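Local coordinates for protein Ifi204 (Mus musculus domesticus, PDB 5YZW) that probably senses foreign DNA in innate immunity, its HIN domain, built of two OB folds, serving to recognise the DNA, at residues Gly153-Val158 against Ser188-Ile193. Residues are numbered along the deposited sequence; the frame is centred on the assembly and turned at random.
Sequences GRLTNV and SYMQVI
Ser188 offers its carbonyl oxygen to the guanidinium of Arg154, whose terminal nitrogens NH1 and NH2 converge on this single atom. The shorter bond, Arg154 NH2 to Ser188 O at 2.7 Å, lies in the carbonyl plane on a lone pair, whereas Arg154 NH1, 3.0 Å from Ser188 O, comes in tilted 27° from that plane. The oxygen sits almost exactly in the guanidinium plane, and Arg154 NH2 also bonds to Arg186 O. An alanine in place of Arg154 would probably leave the carbonyls of Ser188 and Arg186 without these donors and only apolar contacts between the two segments. Next to the polar grip, Ser188 CB meets Leu155 CD1 at 3.8 Å, while its OG is hydrogen-bonded to Val185 N and Cys170 O. Tyr189 points away from the turn, its hydroxyl hydrogen-bonded to Glu20 and its ring against Phe22. Met190 points toward the 3-10 turn 154-157: with chi1 at 57°, CG lies between the backbone N and carbonyl carbon and packs 3.7 Å from Leu155 CD2. Val158 CG2 approaches Met190 CG at 4.2 Å. Farther along, Val192 CG1 touches Val158 CG1 at 4.1 Å. Phe171 flanks Leu155 and Met190. This apolar seam joins the turn after strand 145-151 to the last strand of the C-terminal OB barrel; at its end neutral carbonyl dipoles meet the arginine's charge, a grip probably directional rather than ionic.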
ATOM      1  N   GLY A 153      16.301  -6.231  -3.667  1.00 62.26           N
ATOM      2  CA  GLY A 153      16.560  -5.966  -2.258  1.00 64.46           C
ATOM      3  C   GLY A 153      15.723  -6.783  -1.291  1.00 66.48           C
ATOM      4  O   GLY A 153      15.433  -7.950  -1.566  1.00 71.10           O
ATOM      5  N   ARG A 154      15.306  -6.175  -0.169  1.00 73.36           N
ATOM      6  CA  ARG A 154      14.708  -6.943   0.922  1.00 67.72           C
ATOM      7  C   ARG A 154      13.550  -7.815   0.442  1.00 66.08           C
ATOM      8  O   ARG A 154      13.379  -8.943   0.917  1.00 65.11           O
ATOM      9  CB  ARG A 154      14.257  -6.001   2.046  1.00 65.73           C
ATOM     10  CG  ARG A 154      13.025  -5.155   1.735  1.00 59.18           C
ATOM     11  CD  ARG A 154      12.646  -4.238   2.919  1.00 60.52           C
ATOM     12  NE  ARG A 154      11.981  -3.039   2.427  1.00 56.73           N
ATOM     13  CZ  ARG A 154      10.692  -3.004   2.110  1.00 54.10           C
ATOM     14  NH1 ARG A 154       9.940  -4.083   2.273  1.00 51.01           N
ATOM     15  NH2 ARG A 154      10.156  -1.903   1.621  1.00 47.04           N
ATOM     16  N   LEU A 155      12.760  -7.331  -0.516  1.00 62.73           N
ATOM     17  CA  LEU A 155      11.591  -8.084  -0.955  1.00 57.70           C
ATOM     18  C   LEU A 155      11.939  -9.267  -1.859  1.00 72.00           C
ATOM     19  O   LEU A 155      11.025 -10.004  -2.245  1.00 66.17           O
ATOM     20  CB  LEU A 155      10.583  -7.151  -1.658  1.00 56.63           C
ATOM     21  CG  LEU A 155       9.780  -6.211  -0.727  1.00 57.20           C
ATOM     22  CD1 LEU A 155       8.818  -5.323  -1.512  1.00 50.04           C
ATOM     23  CD2 LEU A 155       9.006  -6.985   0.338  1.00 53.95           C
ATOM     24  N   THR A 156      13.218  -9.495  -2.197  1.00 66.39           N
ATOM     25  CA  THR A 156      13.528 -10.724  -2.923  1.00 72.36           C
ATOM     26  C   THR A 156      13.418 -11.959  -2.040  1.00 79.35           C
ATOM     27  O   THR A 156      13.411 -13.072  -2.573  1.00 78.37           O
ATOM     28  CB  THR A 156      14.931 -10.686  -3.570  1.00 67.15           C
ATOM     29  OG1 THR A 156      15.946 -10.503  -2.578  1.00 69.26           O
ATOM     30  CG2 THR A 156      15.035  -9.564  -4.585  1.00 66.90           C
ATOM     31  N   ASN A 157      13.324 -11.795  -0.717  1.00 68.67           N
ATOM     32  CA  ASN A 157      13.198 -12.936   0.183  1.00 83.26           C
ATOM     33  C   ASN A 157      11.781 -13.493   0.253  1.00 82.56           C
ATOM     34  O   ASN A 157      11.555 -14.458   0.991  1.00 81.28           O
ATOM     35  CB  ASN A 157      13.654 -12.569   1.603  1.00 88.64           C
ATOM     36  CG  ASN A 157      14.982 -11.828   1.630  1.00 97.70           C
ATOM     37  OD1 ASN A 157      15.150 -10.865   2.378  1.00105.31           O
ATOM     38  ND2 ASN A 157      15.936 -12.280   0.814  1.00 96.92           N
ATOM     39  N   VAL A 158      10.826 -12.927  -0.477  1.00 80.11           N
ATOM     40  CA  VAL A 158       9.444 -13.391  -0.403  1.00 77.80           C
ATOM     41  C   VAL A 158       9.308 -14.601  -1.320  1.00 85.30           C
ATOM     42  O   VAL A 158       9.353 -14.469  -2.545  1.00 87.12           O
ATOM     43  CB  VAL A 158       8.454 -12.287  -0.789  1.00 79.50           C
ATOM     44  CG1 VAL A 158       7.038 -12.848  -0.861  1.00 81.29           C
ATOM     45  CG2 VAL A 158       8.526 -11.108   0.191  1.00 64.13           C
ATOM     46  N   SER A 188       7.862  -0.144  -0.256  1.00 47.77           N
ATOM     47  CA  SER A 188       7.046  -1.207  -0.821  1.00 40.26           C
ATOM     48  C   SER A 188       6.842  -2.338   0.165  1.00 44.96           C
ATOM     49  O   SER A 188       7.644  -2.590   1.075  1.00 48.02           O
ATOM     50  CB  SER A 188       7.663  -1.803  -2.109  1.00 42.06           C
ATOM     51  OG  SER A 188       7.837  -0.822  -3.113  1.00 44.29           O
ATOM     52  N   TYR A 189       5.760  -3.064  -0.072  1.00 41.57           N
ATOM     53  CA  TYR A 189       5.449  -4.255   0.695  1.00 43.20           C
ATOM     54  C   TYR A 189       4.762  -5.227  -0.248  1.00 48.67           C
ATOM     55  O   TYR A 189       4.026  -4.824  -1.153  1.00 50.65           O
ATOM     56  CB  TYR A 189       4.541  -3.939   1.915  1.00 45.78           C
ATOM     57  CG  TYR A 189       4.047  -5.194   2.611  1.00 46.18           C
ATOM     58  CD1 TYR A 189       4.829  -5.836   3.571  1.00 44.39           C
ATOM     59  CD2 TYR A 189       2.817  -5.751   2.293  1.00 44.47           C
ATOM     60  CE1 TYR A 189       4.386  -7.014   4.197  1.00 49.05           C
ATOM     61  CE2 TYR A 189       2.364  -6.914   2.910  1.00 43.62           C
ATOM     62  CZ  TYR A 189       3.148  -7.547   3.855  1.00 51.47           C
ATOM     63  OH  TYR A 189       2.681  -8.701   4.461  1.00 55.12           O
ATOM     64  N   MET A 190       4.997  -6.512  -0.032  1.00 47.44           N
ATOM     65  CA  MET A 190       4.299  -7.506  -0.824  1.00 46.88           C
ATOM     66  C   MET A 190       4.196  -8.786  -0.016  1.00 54.91           C
ATOM     67  O   MET A 190       5.017  -9.048   0.867  1.00 57.39           O
ATOM     68  CB  MET A 190       5.018  -7.773  -2.157  1.00 59.65           C
ATOM     69  CG  MET A 190       6.470  -8.212  -2.006  1.00 67.20           C
ATOM     70  SD  MET A 190       7.322  -8.456  -3.598  1.00 73.01           S
ATOM     71  CE  MET A 190       5.942  -8.801  -4.639  1.00 51.34           C
ATOM     72  N   GLN A 191       3.168  -9.574  -0.322  1.00 57.37           N
ATOM     73  CA  GLN A 191       3.042 -10.914   0.226  1.00 59.60           C
ATOM     74  C   GLN A 191       2.217 -11.750  -0.741  1.00 70.18           C
ATOM     75  O   GLN A 191       1.411 -11.216  -1.509  1.00 70.04           O
ATOM     76  CB  GLN A 191       2.403 -10.901   1.615  1.00 67.13           C
ATOM     77  CG  GLN A 191       0.905 -11.064   1.591  1.00 73.84           C
ATOM     78  CD  GLN A 191       0.245 -10.603   2.876  1.00 75.51           C
ATOM     79  OE1 GLN A 191      -0.774  -9.914   2.843  1.00 76.74           O
ATOM     80  NE2 GLN A 191       0.806 -11.007   4.015  1.00 73.24           N
ATOM     81  N   VAL A 192       2.441 -13.069  -0.715  1.00 73.72           N
ATOM     82  CA  VAL A 192       1.636 -13.989  -1.509  1.00 77.98           C
ATOM     83  C   VAL A 192       0.393 -14.358  -0.708  1.00 78.50           C
ATOM     84  O   VAL A 192       0.404 -14.377   0.527  1.00 76.74           O
ATOM     85  CB  VAL A 192       2.444 -15.243  -1.914  1.00 80.59           C
ATOM     86  CG1 VAL A 192       3.849 -14.861  -2.377  1.00 78.50           C
ATOM     87  CG2 VAL A 192       2.518 -16.222  -0.769  1.00 85.39           C
ATOM     88  N   ILE A 193      -0.694 -14.660  -1.414  1.00 90.73           N
ATOM     89  CA  ILE A 193      -1.935 -15.074  -0.761  1.00 99.92           C
ATOM     90  C   ILE A 193      -2.171 -16.579  -0.910  1.00105.80           C
ATOM     91  O   ILE A 193      -2.849 -17.200  -0.085  1.00107.56           O
ATOM     92  CB  ILE A 193      -3.132 -14.285  -1.311  1.00101.15           C
ATOM     93  CG1 ILE A 193      -2.755 -12.817  -1.514  1.00 99.82           C
ATOM     94  CG2 ILE A 193      -4.324 -14.406  -0.370  1.00104.32           C
ATOM     95  CD1 ILE A 193      -3.688 -12.059  -2.435  1.00 94.67           C
TER